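Long-range contacts in membrane-anchored mycosin mycp1 (PDB 4HVL), which probably acts as a subtilisin-like serine endopeptidase of the cell membrane, an essential component of the ESX-1 type VII secretion system of a mycobacterium: residues T71-G75 against N93-D97; N74-V79 against L289-P295. All coordinates share one frame; numbering follows the deposited sequence.

Contact 1 (T71-G75 against N93-D97); sequences TGVNG and NGMSD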
ATOM      1  N   THR A  71      -3.607   8.380   3.386  1.00 14.99           N
ATOM      2  CA  THR A  71      -4.095   9.392   4.322  1.00 14.72           C
ATOM      3  C   THR A  71      -4.336  10.754   3.619  1.00 14.81           C
ATOM      4  O   THR A  71      -4.348  11.799   4.274  1.00 14.89           O
ATOM      5  CB  THR A  71      -3.090   9.618   5.475  1.00 14.74           C
ATOM      6  OG1 THR A  71      -1.890  10.193   4.933  1.00 14.67           O
ATOM      7  CG2 THR A  71      -2.763   8.310   6.190  1.00 14.76           C
ATOM      8  N   GLY A  72      -4.528  10.751   2.296  1.00 14.53           N
ATOM      9  CA  GLY A  72      -4.598  12.018   1.571  1.00 14.70           C
ATOM     10  C   GLY A  72      -3.218  12.522   1.157  1.00 14.75           C
ATOM     11  O   GLY A  72      -2.164  11.994   1.588  1.00 14.29           O
ATOM     12  N   VAL A  73      -3.233  13.547   0.313  1.00 14.87           N
ATOM     13  CA  VAL A  73      -2.020  14.129  -0.256  1.00 15.23           C
ATOM     14  C   VAL A  73      -2.147  15.646  -0.294  1.00 15.87           C
ATOM     15  O   VAL A  73      -3.186  16.182  -0.722  1.00 15.42           O
ATOM     16  CB  VAL A  73      -1.784  13.638  -1.694  1.00 15.27           C
ATOM     17  CG1 VAL A  73      -0.587  14.352  -2.319  1.00 15.71           C
ATOM     18  CG2 VAL A  73      -1.547  12.135  -1.722  1.00 15.10           C
ATOM     19  N   ASN A  74      -1.111  16.333   0.187  1.00 15.92           N
ATOM     20  CA  ASN A  74      -1.004  17.760  -0.010  1.00 16.56           C
ATOM     21  C   ASN A  74      -0.181  17.950  -1.267  1.00 16.84           C
ATOM     22  O   ASN A  74       1.004  17.655  -1.294  1.00 16.16           O
ATOM     23  CB  ASN A  74      -0.388  18.449   1.191  1.00 17.08           C
ATOM     24  CG  ASN A  74      -1.282  18.423   2.396  1.00 17.65           C
ATOM     25  OD1 ASN A  74      -2.515  18.501   2.291  1.00 18.07           O
ATOM     26  ND2 ASN A  74      -0.673  18.321   3.559  1.00 17.76           N
ATOM     27  N   GLY A  75      -0.860  18.378  -2.323  1.00 17.13           N
ATOM     28  CA  GLY A  75      -0.318  18.355  -3.673  1.00 17.40           C
ATOM     29  C   GLY A  75       0.665  19.473  -3.933  1.00 18.15           C
ATOM     30  O   GLY A  75       0.652  20.508  -3.242  1.00 18.67           O
ATOM     31  N   ASN A  93     -12.022  15.813  -0.145  1.00 19.94           N
ATOM     32  CA  ASN A  93     -11.822  15.347  -1.526  1.00 19.93           C
ATOM     33  C   ASN A  93     -10.528  14.536  -1.753  1.00 19.05           C
ATOM     34  O   ASN A  93     -10.230  14.187  -2.881  1.00 18.71           O
ATOM     35  CB  ASN A  93     -11.887  16.523  -2.511  1.00 20.57           C
ATOM     36  CG  ASN A  93     -10.698  17.469  -2.384  1.00 21.20           C
ATOM     37  OD1 ASN A  93      -9.772  17.239  -1.614  1.00 21.03           O
ATOM     38  ND2 ASN A  93     -10.731  18.554  -3.140  1.00 22.27           N
ATOM     39  N   GLY A  94      -9.779  14.252  -0.689  1.00 18.21           N
ATOM     40  CA  GLY A  94      -8.557  13.444  -0.773  1.00 18.04           C
ATOM     41  C   GLY A  94      -7.277  14.248  -0.921  1.00 18.01           C
ATOM     42  O   GLY A  94      -6.180  13.686  -0.916  1.00 17.26           O
ATOM     43  N   MET A  95      -7.424  15.566  -1.012  1.00 18.70           N
ATOM     44  CA  MET A  95      -6.303  16.478  -1.227  1.00 19.39           C
ATOM     45  C   MET A  95      -5.863  17.205   0.037  1.00 19.22           C
ATOM     46  O   MET A  95      -5.288  18.291  -0.043  1.00 19.40           O
ATOM     47  CB  MET A  95      -6.655  17.506  -2.309  1.00 20.30           C
ATOM     48  CG  MET A  95      -6.856  16.924  -3.700  1.00 21.12           C
ATOM     49  SD  MET A  95      -5.480  15.927  -4.301  1.00 21.48           S
ATOM     50  CE  MET A  95      -4.120  17.095  -4.255  1.00 22.76           C
ATOM     51  N   SER A  96      -6.086  16.571   1.180  1.00 18.86           N
ATOM     52  CA  SER A  96      -5.592  17.045   2.460  1.00 19.44           C
ATOM     53  C   SER A  96      -4.952  15.883   3.217  1.00 18.84           C
ATOM     54  O   SER A  96      -5.631  14.908   3.575  1.00 20.23           O
ATOM     55  CB  SER A  96      -6.754  17.613   3.285  1.00 20.21           C
ATOM     56  OG  SER A  96      -6.261  18.171   4.494  1.00 20.61           O
ATOM     57  N   ASP A  97      -3.647  15.977   3.442  1.00 18.27           N
ATOM     58  CA  ASP A  97      -2.902  14.987   4.205  1.00 17.29           C
ATOM     59  C   ASP A  97      -2.658  15.597   5.582  1.00 17.84           C
ATOM     60  O   ASP A  97      -1.955  16.580   5.683  1.00 17.10           O
ATOM     61  CB  ASP A  97      -1.557  14.672   3.538  1.00 16.14           C
ATOM     62  CG  ASP A  97      -0.801  13.588   4.243  1.00 15.58           C
ATOM     63  OD1 ASP A  97      -1.375  12.985   5.207  1.00 14.72           O
ATOM     64  OD2 ASP A  97       0.336  13.295   3.788  1.00 14.73           O
TER
HETATM   65  O   HOH W   1      -3.994  19.762   4.264  1.00 39.12           O
HETATM   66  O   HOH W   2      -3.500  19.545  -1.736  1.00 19.43           O

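Contact 2 (N74-V79 against L289-P295); sequences NGSPRV and LGYGGEP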
ATOM      1  N   ASN A  74      -1.111  16.333   0.187  1.00 15.92           N
ATOM      2  CA  ASN A  74      -1.004  17.760  -0.010  1.00 16.56           C
ATOM      3  C   ASN A  74      -0.181  17.950  -1.267  1.00 16.84           C
ATOM      4  O   ASN A  74       1.004  17.655  -1.294  1.00 16.16           O
ATOM      5  CB  ASN A  74      -0.388  18.449   1.191  1.00 17.08           C
ATOM      6  CG  ASN A  74      -1.282  18.423   2.396  1.00 17.65           C
ATOM      7  OD1 ASN A  74      -2.515  18.501   2.291  1.00 18.07           O
ATOM      8  ND2 ASN A  74      -0.673  18.321   3.559  1.00 17.76           N
ATOM      9  N   GLY A  75      -0.860  18.378  -2.323  1.00 17.13           N
ATOM     10  CA  GLY A  75      -0.318  18.355  -3.673  1.00 17.40           C
ATOM     11  C   GLY A  75       0.665  19.473  -3.933  1.00 18.15           C
ATOM     12  O   GLY A  75       0.652  20.508  -3.242  1.00 18.67           O
ATOM     13  N   SER A  76       1.551  19.229  -4.896  1.00 18.17           N
ATOM     14  CA  SER A  76       2.580  20.183  -5.276  1.00 18.72           C
ATOM     15  C   SER A  76       3.006  19.856  -6.679  1.00 18.47           C
ATOM     16  O   SER A  76       2.642  18.784  -7.198  1.00 17.92           O
ATOM     17  CB  SER A  76       3.790  20.073  -4.341  1.00 18.92           C
ATOM     18  OG  SER A  76       4.469  18.826  -4.512  1.00 18.99           O
ATOM     19  N   PRO A  77       3.813  20.743  -7.299  1.00 18.41           N
ATOM     20  CA  PRO A  77       4.234  20.393  -8.638  1.00 18.40           C
ATOM     21  C   PRO A  77       4.982  19.057  -8.703  1.00 18.24           C
ATOM     22  O   PRO A  77       4.799  18.334  -9.686  1.00 18.57           O
ATOM     23  CB  PRO A  77       5.109  21.586  -9.070  1.00 19.27           C
ATOM     24  CG  PRO A  77       4.595  22.749  -8.267  1.00 19.38           C
ATOM     25  CD  PRO A  77       4.114  22.147  -6.955  1.00 19.06           C
ATOM     26  N   ARG A  78       5.776  18.707  -7.681  1.00 18.04           N
ATOM     27  CA  ARG A  78       6.497  17.430  -7.687  1.00 17.80           C
ATOM     28  C   ARG A  78       5.665  16.217  -7.326  1.00 17.24           C
ATOM     29  O   ARG A  78       6.050  15.101  -7.677  1.00 16.78           O
ATOM     30  CB  ARG A  78       7.737  17.480  -6.806  1.00 18.20           C
ATOM     31  CG  ARG A  78       8.839  18.308  -7.446  1.00 18.93           C
ATOM     32  CD  ARG A  78      10.088  18.292  -6.602  1.00 19.04           C
ATOM     33  NE  ARG A  78      10.861  17.059  -6.771  1.00 18.79           N
ATOM     34  CZ  ARG A  78      11.985  16.798  -6.119  1.00 18.28           C
ATOM     35  NH1 ARG A  78      12.477  17.683  -5.248  1.00 18.78           N
ATOM     36  NH2 ARG A  78      12.630  15.669  -6.350  1.00 17.99           N
ATOM     37  N   VAL A  79       4.537  16.436  -6.638  1.00 16.82           N
ATOM     38  CA  VAL A  79       3.569  15.368  -6.328  1.00 16.41           C
ATOM     39  C   VAL A  79       2.191  15.898  -6.743  1.00 16.85           C
ATOM     40  O   VAL A  79       1.417  16.322  -5.897  1.00 16.25           O
ATOM     41  CB  VAL A  79       3.576  15.002  -4.827  1.00 16.28           C
ATOM     42  CG1 VAL A  79       2.825  13.693  -4.576  1.00 15.79           C
ATOM     43  CG2 VAL A  79       5.005  14.877  -4.310  1.00 16.28           C
ATOM     44  N   LEU A 289       9.128  12.823  -0.588  1.00 15.38           N
ATOM     45  CA  LEU A 289       8.828  14.252  -0.659  1.00 15.36           C
ATOM     46  C   LEU A 289       7.658  14.636   0.232  1.00 15.39           C
ATOM     47  O   LEU A 289       6.727  13.854   0.449  1.00 14.77           O
ATOM     48  CB  LEU A 289       8.505  14.673  -2.098  1.00 16.19           C
ATOM     49  CG  LEU A 289       9.530  14.317  -3.195  1.00 16.02           C
ATOM     50  CD1 LEU A 289       9.032  14.830  -4.551  1.00 16.57           C
ATOM     51  CD2 LEU A 289      10.896  14.876  -2.851  1.00 16.27           C
ATOM     52  N   GLY A 290       7.714  15.861   0.737  1.00 15.67           N
ATOM     53  CA  GLY A 290       6.682  16.398   1.614  1.00 15.76           C
ATOM     54  C   GLY A 290       5.658  17.249   0.883  1.00 16.10           C
ATOM     55  O   GLY A 290       5.505  17.170  -0.353  1.00 15.91           O
ATOM     56  N   TYR A 291       4.983  18.094   1.662  1.00 16.40           N
ATOM     57  CA  TYR A 291       3.840  18.859   1.201  1.00 17.06           C
ATOM     58  C   TYR A 291       4.198  19.943   0.182  1.00 17.79           C
ATOM     59  O   TYR A 291       3.313  20.471  -0.479  1.00 18.20           O
ATOM     60  CB  TYR A 291       3.113  19.521   2.383  1.00 17.48           C
ATOM     61  CG  TYR A 291       2.647  18.585   3.498  1.00 17.29           C
ATOM     62  CD1 TYR A 291       2.387  17.226   3.255  1.00 16.73           C
ATOM     63  CD2 TYR A 291       2.423  19.071   4.790  1.00 17.72           C
ATOM     64  CE1 TYR A 291       1.960  16.372   4.272  1.00 16.78           C
ATOM     65  CE2 TYR A 291       1.988  18.224   5.800  1.00 17.97           C
ATOM     66  CZ  TYR A 291       1.771  16.870   5.542  1.00 17.43           C
ATOM     67  OH  TYR A 291       1.311  16.035   6.541  1.00 17.73           O
ATOM     68  N   GLY A 292       5.475  20.297   0.085  1.00 17.89           N
ATOM     69  CA  GLY A 292       5.917  21.281  -0.905  1.00 18.86           C
ATOM     70  C   GLY A 292       6.726  20.628  -2.021  1.00 19.05           C
ATOM     71  O   GLY A 292       7.244  21.311  -2.875  1.00 19.73           O
ATOM     72  N   GLY A 293       6.827  19.305  -2.017  1.00 18.98           N
ATOM     73  CA  GLY A 293       7.706  18.609  -2.955  1.00 19.22           C
ATOM     74  C   GLY A 293       9.164  18.632  -2.544  1.00 19.22           C
ATOM     75  O   GLY A 293      10.049  18.341  -3.365  1.00 20.38           O
ATOM     76  N   GLU A 294       9.406  18.946  -1.264  1.00 18.95           N
ATOM     77  CA  GLU A 294      10.749  19.013  -0.668  1.00 19.00           C
ATOM     78  C   GLU A 294      11.177  17.641  -0.152  1.00 18.19           C
ATOM     79  O   GLU A 294      10.366  16.913   0.414  1.00 18.08           O
ATOM     80  CB  GLU A 294      10.761  20.046   0.492  1.00 19.43           C
ATOM     81  CG  GLU A 294      10.255  19.577   1.867  1.00 19.15           C
ATOM     82  CD  GLU A 294       8.738  19.399   2.030  1.00 19.23           C
ATOM     83  OE1 GLU A 294       7.983  19.494   1.048  1.00 19.07           O
ATOM     84  OE2 GLU A 294       8.272  19.171   3.183  1.00 19.31           O
ATOM     85  N   PRO A 295      12.458  17.285  -0.313  1.00 18.49           N
ATOM     86  CA  PRO A 295      12.865  15.981   0.198  1.00 17.82           C
ATOM     87  C   PRO A 295      12.707  15.880   1.730  1.00 17.73           C
ATOM     88  O   PRO A 295      12.974  16.845   2.453  1.00 18.15           O
ATOM     89  CB  PRO A 295      14.335  15.851  -0.221  1.00 18.64           C
ATOM     90  CG  PRO A 295      14.735  17.135  -0.841  1.00 19.23           C
ATOM     91  CD  PRO A 295      13.565  18.050  -0.926  1.00 19.06           C
TER
HETATM   92  O   HOH W   3       3.557  17.437  -2.440  1.00 13.94           O
HETATM   93  O   HOH W   4       0.700  20.981  -0.555  1.00 31.72           O
HETATM   94  O   HOH W   5       2.530  22.654  -2.360  1.00 50.50           O
HETATM   95  O   HOH W   6       6.974  20.672  -5.796  1.00 19.14           O

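Contact 1 (T71-G75 against N93-D97)
Asn-74 OD1 is gripped twice: Asp-97 N donates to it at 3.0 Å in a nearly straight bond (169° at the hydrogen), arriving well above the amide plane, and a water that also bonds Ser-96 OG donates to it as well. The other branch of the same amide, ND2, makes a weak bond to Asp-97 O (3.0 Å), so Asn-74 spans the peptide N and O of one residue, and the two bonds together favour one orientation of the amide. With chi1 at -176°, the Asp-97 carboxylate swings away from its own N and reaches Thr-71, whose OG1 donates to OD1 at 2.9 Å from above the carboxylate plane. Thr-71 OG1 also bonds Gly-102 N, and Asp-97 OD2 is held by Thr-103 OG1 and His-101 N. In the subtilase fold these two loops flank predicted catalytic residues: 71-75 follows strand 65-70, which ends in Asp-70, while 93-97 leads to His-101, just ahead of helix 102-110. Thr-71 and Asp-97 thus form a second shell beside two of the three charge-relay residues. One backbone bond joins the loops directly, Val-73 N to Gly-94 O (3.2 Å), an acceptor shared with Ser-130 OG. Gly-72 CA packs against the same Gly-94 O at 3.4 Å, a CA-H...O contact. Toward the surface, Met-95 curls back at chi2 and chi3 to bring CE 3.8 Å from Val-73 O, and a second water links Gly-75 N to Met-95 O.

Contact 2 (N74-V79 against L289-P295)
The Asn-74 amide stands almost upright over the Tyr-291 ring, the two planes 82° apart, with ND2 3.1 Å above the centre of one face. Asn-74 CB lies alongside, 3.7 Å from Tyr-291 CD1. The same amide is hydrogen-bonded to Asp-97 across the neighbouring contact. Tyr-291 OH hydrogen-bonds Ala-30 O, consistent with a fixed ring position.

The apolar share belongs to Leu-289. Its CD1 covers one face of the Arg-78 guanidinium near the rim, 3.6 Å from NE, and also meets Val-79 CG2 at 4.0 Å. The Arg-78 chain, extended at chi2 and bent at chi3 (79°), carries its charged end across this leucine and past Gly-293 O, which lies 3.1 Å from NH1. Its firm polar partners are Asp-117, in a salt bridge with NH1, and Arg-112 O, bonded to NE.

Water does most of the polar joining between the loops. One molecule donates to Asn-74 O and Gly-290 O and accepts from Ser-76 OG; another accepts from Arg-78 N and donates to Gly-292 O at 3.0 Å. Ser-76 OG also takes the N-H of Val-79 at 3.2 Å, an ST motif that shapes its own loop. Facing it is a type I turn, Gly-290 to Gly-293, whose Gly-292 N bonds Glu-294 OE1. Gly-293 sits close against Ser-76 OG and Arg-78 CB.

The turn joins strands 288-289 and 295-300, and the loop opposite runs between strands 65-70 and 82-86; helix 102-110 borders both, touching Val-79 and Tyr-291 and bonding Leu-289 N through Ser-107.

In the fold
Both contacts start from the loop after strand 65-70 and share Asn-74 and Gly-75. Contact 1 is the more buried, next to the predicted charge-relay residues, and joins by direct hydrogen bonds two segments close in sequence. Contact 2 lies farther from the chain's centre and brings together loops some 210 residues apart, with no clear direct hydrogen bond; waters, a ring face and a leucine under a guanidinium take that role. Asn-74 serves both, its amide bonding the 93-97 segment while resting on Tyr-291 from 289-295. The contacts also touch through packing of Asp-97 against Tyr-291 and of Val-73 against Val-79.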